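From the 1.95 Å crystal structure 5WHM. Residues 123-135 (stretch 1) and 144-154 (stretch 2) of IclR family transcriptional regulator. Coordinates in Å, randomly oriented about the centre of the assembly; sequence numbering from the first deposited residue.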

# COMPACT_ATOMS: atom_id res chain seq x y z
N ALA C 123 8.65 10.78 1.47
CA ALA C 123 9.98 10.29 1.85
C ALA C 123 10.56 9.49 0.69
O ALA C 123 9.84 9.03 -0.20
CB ALA C 123 9.92 9.43 3.13
N ARG C 124 11.88 9.33 0.71
CA ARG C 124 12.57 8.73 -0.42
C ARG C 124 12.49 7.20 -0.38
O ARG C 124 12.60 6.60 0.69
CB ARG C 124 14.03 9.16 -0.43
CG ARG C 124 14.81 8.60 -1.60
CD ARG C 124 16.24 9.15 -1.64
NE ARG C 124 17.07 8.61 -0.55
CZ ARG C 124 17.76 7.48 -0.63
NH1 ARG C 124 17.72 6.73 -1.73
NH2 ARG C 124 18.49 7.08 0.40
N ASP C 125 12.32 6.59 -1.55
CA ASP C 125 12.58 5.16 -1.76
C ASP C 125 13.39 5.03 -3.06
O ASP C 125 12.87 5.33 -4.14
CB ASP C 125 11.28 4.32 -1.82
CG ASP C 125 11.55 2.81 -2.18
OD1 ASP C 125 11.28 2.37 -3.32
OD2 ASP C 125 12.08 2.07 -1.32
N ARG C 126 14.66 4.63 -2.92
CA ARG C 126 15.65 4.53 -4.00
C ARG C 126 15.79 5.86 -4.71
O ARG C 126 16.28 6.82 -4.11
CB ARG C 126 15.32 3.41 -4.99
CG ARG C 126 15.54 2.04 -4.40
CD ARG C 126 15.68 0.98 -5.48
NE ARG C 126 15.62 -0.32 -4.85
CZ ARG C 126 15.70 -1.47 -5.50
NH1 ARG C 126 15.85 -1.50 -6.82
NH2 ARG C 126 15.64 -2.59 -4.81
N LEU C 127 15.36 5.95 -5.97
CA LEU C 127 15.51 7.19 -6.74
C LEU C 127 14.18 7.92 -6.93
O LEU C 127 14.03 8.71 -7.87
CB LEU C 127 16.17 6.90 -8.09
CG LEU C 127 17.56 6.22 -8.03
CD1 LEU C 127 18.03 5.69 -9.40
CD2 LEU C 127 18.60 7.16 -7.44
N SER C 128 13.19 7.67 -6.05
CA SER C 128 11.89 8.33 -6.11
C SER C 128 11.49 8.86 -4.74
O SER C 128 12.00 8.42 -3.70
CB SER C 128 10.81 7.36 -6.63
OG SER C 128 11.07 6.93 -7.96
N MSE C 129 10.59 9.83 -4.75
CA MSE C 129 9.90 10.32 -3.55
C MSE C 129 8.53 9.68 -3.52
O MSE C 129 7.84 9.65 -4.53
CB MSE C 129 9.79 11.87 -3.57
CG MSE C 129 11.15 12.61 -3.54
SE MSE C 129 12.34 12.06 -2.08
CE MSE C 129 11.30 12.76 -0.59
N VAL C 130 8.14 9.11 -2.37
CA VAL C 130 6.87 8.43 -2.20
C VAL C 130 5.97 9.31 -1.34
O VAL C 130 6.34 9.66 -0.22
CB VAL C 130 7.07 7.06 -1.52
CG1 VAL C 130 5.74 6.31 -1.42
CG2 VAL C 130 8.13 6.24 -2.28
N TYR C 131 4.77 9.60 -1.83
CA TYR C 131 3.81 10.40 -1.05
C TYR C 131 3.21 9.57 0.11
O TYR C 131 2.56 8.54 -0.12
CB TYR C 131 2.70 10.87 -1.98
CG TYR C 131 2.96 12.21 -2.67
CD1 TYR C 131 4.22 12.79 -2.68
CD2 TYR C 131 1.92 12.90 -3.24
CE1 TYR C 131 4.43 14.03 -3.28
CE2 TYR C 131 2.11 14.12 -3.84
CZ TYR C 131 3.37 14.68 -3.87
OH TYR C 131 3.50 15.92 -4.48
N LEU C 132 3.39 10.04 1.35
CA LEU C 132 2.81 9.41 2.53
C LEU C 132 1.46 10.00 2.90
O LEU C 132 0.61 9.31 3.50
CB LEU C 132 3.76 9.58 3.73
CG LEU C 132 5.23 9.30 3.41
CD1 LEU C 132 6.17 9.64 4.59
CD2 LEU C 132 5.35 7.82 3.01
N ASP C 133 1.24 11.27 2.55
CA ASP C 133 0.00 11.96 2.87
C ASP C 133 -0.10 13.16 1.94
O ASP C 133 0.92 13.70 1.49
CB ASP C 133 -0.07 12.39 4.35
CG ASP C 133 -1.52 12.57 4.82
OD1 ASP C 133 -1.77 12.94 5.97
OD2 ASP C 133 -2.45 12.30 4.01
N VAL C 134 -1.34 13.49 1.57
CA VAL C 134 -1.66 14.59 0.67
C VAL C 134 -2.94 15.21 1.18
O VAL C 134 -3.92 14.50 1.46
CB VAL C 134 -1.88 14.16 -0.80
CG1 VAL C 134 -2.07 15.40 -1.69
CG2 VAL C 134 -0.78 13.30 -1.31
N VAL C 135 -2.96 16.53 1.26
CA VAL C 135 -4.14 17.28 1.68
C VAL C 135 -4.38 18.35 0.63
O VAL C 135 -3.44 19.02 0.20
CB VAL C 135 -3.94 17.89 3.07
CG1 VAL C 135 -4.87 19.03 3.30
CG2 VAL C 135 -4.14 16.81 4.14
N ARG C 144 -6.11 14.80 -7.06
CA ARG C 144 -5.23 14.43 -5.96
C ARG C 144 -4.19 13.40 -6.39
O ARG C 144 -4.51 12.43 -7.09
CB ARG C 144 -6.05 13.85 -4.80
CG ARG C 144 -6.60 14.90 -3.86
CD ARG C 144 -7.99 14.59 -3.28
NE ARG C 144 -9.01 14.35 -4.30
CZ ARG C 144 -9.92 15.24 -4.71
NH1 ARG C 144 -10.80 14.89 -5.65
NH2 ARG C 144 -9.97 16.47 -4.20
N ARG C 145 -2.93 13.61 -5.97
CA ARG C 145 -1.94 12.54 -6.10
C ARG C 145 -2.15 11.52 -4.99
O ARG C 145 -2.59 11.85 -3.88
CB ARG C 145 -0.52 13.10 -6.09
CG ARG C 145 -0.20 13.94 -7.36
CD ARG C 145 1.28 14.17 -7.59
NE ARG C 145 2.04 12.93 -7.76
CZ ARG C 145 2.17 12.27 -8.91
NH1 ARG C 145 1.58 12.72 -10.01
NH2 ARG C 145 2.89 11.15 -8.94
N GLN C 146 -1.88 10.26 -5.29
CA GLN C 146 -2.36 9.22 -4.40
C GLN C 146 -1.29 8.81 -3.38
O GLN C 146 -0.09 9.03 -3.56
CB GLN C 146 -2.80 8.00 -5.22
CG GLN C 146 -3.91 8.29 -6.21
CD GLN C 146 -5.22 8.51 -5.50
OE1 GLN C 146 -5.72 7.62 -4.82
NE2 GLN C 146 -5.79 9.72 -5.62
N ILE C 147 -1.75 8.18 -2.30
CA ILE C 147 -0.88 7.69 -1.24
C ILE C 147 -0.03 6.56 -1.81
O ILE C 147 -0.55 5.55 -2.28
CB ILE C 147 -1.73 7.18 -0.06
CG1 ILE C 147 -2.72 8.26 0.40
CG2 ILE C 147 -0.86 6.70 1.11
CD1 ILE C 147 -2.04 9.49 0.88
N GLY C 148 1.29 6.72 -1.76
CA GLY C 148 2.18 5.73 -2.34
C GLY C 148 2.56 5.99 -3.79
O GLY C 148 3.39 5.25 -4.32
N SER C 149 1.97 6.99 -4.46
CA SER C 149 2.47 7.42 -5.76
C SER C 149 3.85 8.03 -5.57
O SER C 149 4.21 8.46 -4.47
CB SER C 149 1.54 8.46 -6.40
OG SER C 149 1.46 9.62 -5.60
N THR C 150 4.60 8.12 -6.66
CA THR C 150 5.98 8.57 -6.58
C THR C 150 6.24 9.73 -7.54
O THR C 150 5.52 9.94 -8.51
CB THR C 150 6.96 7.45 -6.90
OG1 THR C 150 6.71 6.98 -8.22
CG2 THR C 150 6.81 6.27 -5.88
N LEU C 151 7.31 10.46 -7.25
CA LEU C 151 7.88 11.49 -8.11
C LEU C 151 9.36 11.21 -8.28
O LEU C 151 10.02 10.80 -7.32
CB LEU C 151 7.71 12.90 -7.52
CG LEU C 151 6.29 13.45 -7.53
CD1 LEU C 151 6.04 14.40 -6.38
CD2 LEU C 151 6.11 14.20 -8.79
N PRO C 152 9.92 11.48 -9.46
CA PRO C 152 11.37 11.35 -9.63
C PRO C 152 12.12 12.33 -8.73
O PRO C 152 11.64 13.42 -8.40
CB PRO C 152 11.60 11.68 -11.11
CG PRO C 152 10.42 12.57 -11.48
CD PRO C 152 9.26 12.00 -10.67
N LEU C 153 13.34 11.94 -8.36
CA LEU C 153 14.14 12.69 -7.41
C LEU C 153 14.59 14.04 -7.97
O LEU C 153 14.40 15.08 -7.33
CB LEU C 153 15.36 11.84 -7.02
CG LEU C 153 15.81 11.77 -5.56
CD1 LEU C 153 14.64 11.47 -4.70
CD2 LEU C 153 16.93 10.73 -5.38
N ALA C 154 15.18 14.06 -9.17
CA ALA C 154 16.02 15.19 -9.55
C ALA C 154 15.24 16.43 -10.00
O ALA C 154 15.77 17.55 -9.89
CB ALA C 154 16.99 14.77 -10.65

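The two stretches pair as antiparallel strands, 128-131 against 150-152, and together bury 788 Å² of surface. Arg 144 is exposed and poorly ordered and makes no contact, whereas Arg 145 directs its CB toward stretch 1. There its carbonyl O packs against CG2 of Val 134 (3.5 Å), and its CB lies 3.6 Å from CE2 of Tyr 131, so the aliphatic base of the arginine packs against the ring. Its guanidinium is more distant, with CZ 5.8 Å from the ring centroid, and any cation-pi attraction is weak at most; NE is buried without a partner.

The CA-to-CB bond of Gln 146 points away from stretch 1, and the residue contributes chiefly through its backbone. Its carbonyl O opens a type II turn to Ser 149, accepting both the backbone N (3.0 Å) and OG (2.6 Å) of Ser 149. Within the turn, Ile 147 reaches stretch 1 with the end of its side chain: CD1 sits 3.7 Å from O of Leu 132 and 3.8 Å from CA of Asp 133, filling the corner where the chain of stretch 1 changes direction. Gly 148 follows with phi/psi of 91/-7°, a conformation in which a CB would be jammed against the preceding carbonyl O. Its N donates to O of Tyr 131 (2.8 Å), and its CA packs against CG1 of Val 130 (3.7 Å).

From Ser 149 the strand pairing takes over. The carbonyl O of Ser 149 accepts a nearly linear bond from N of Tyr 131 (2.9 Å, 172°), while its hydroxyl is occupied in closing the turn. Thr 150 pairs with Val 130 without backbone hydrogen bonds; the two side chains share one face of the sheet, with CG2 of each 3.8 Å apart. Leu 151 and Met 129, a selenomethionine, form the hydrogen-bonded pair: N of Met 129 to O of Leu 151 is 2.8 Å, and N of Leu 151 to O of Met 129 is 2.9 Å. Leu 151 also places CD1 3.5 Å from CE1 of Tyr 131, giving the ring an apolar neighbour.

Pro 152 lies opposite Ser 128 in a non-hydrogen-bonded pair, where its lack of an NH costs the pairing nothing; its CA-to-CB bond points away. Leu 153 ends the contact, its N bonding weakly to O of Leu 127 (3.3 Å). Its buried side chain sets CD1 3.5 Å from SE of Met 129 and CD2 4.1 Å from CD of Arg 124.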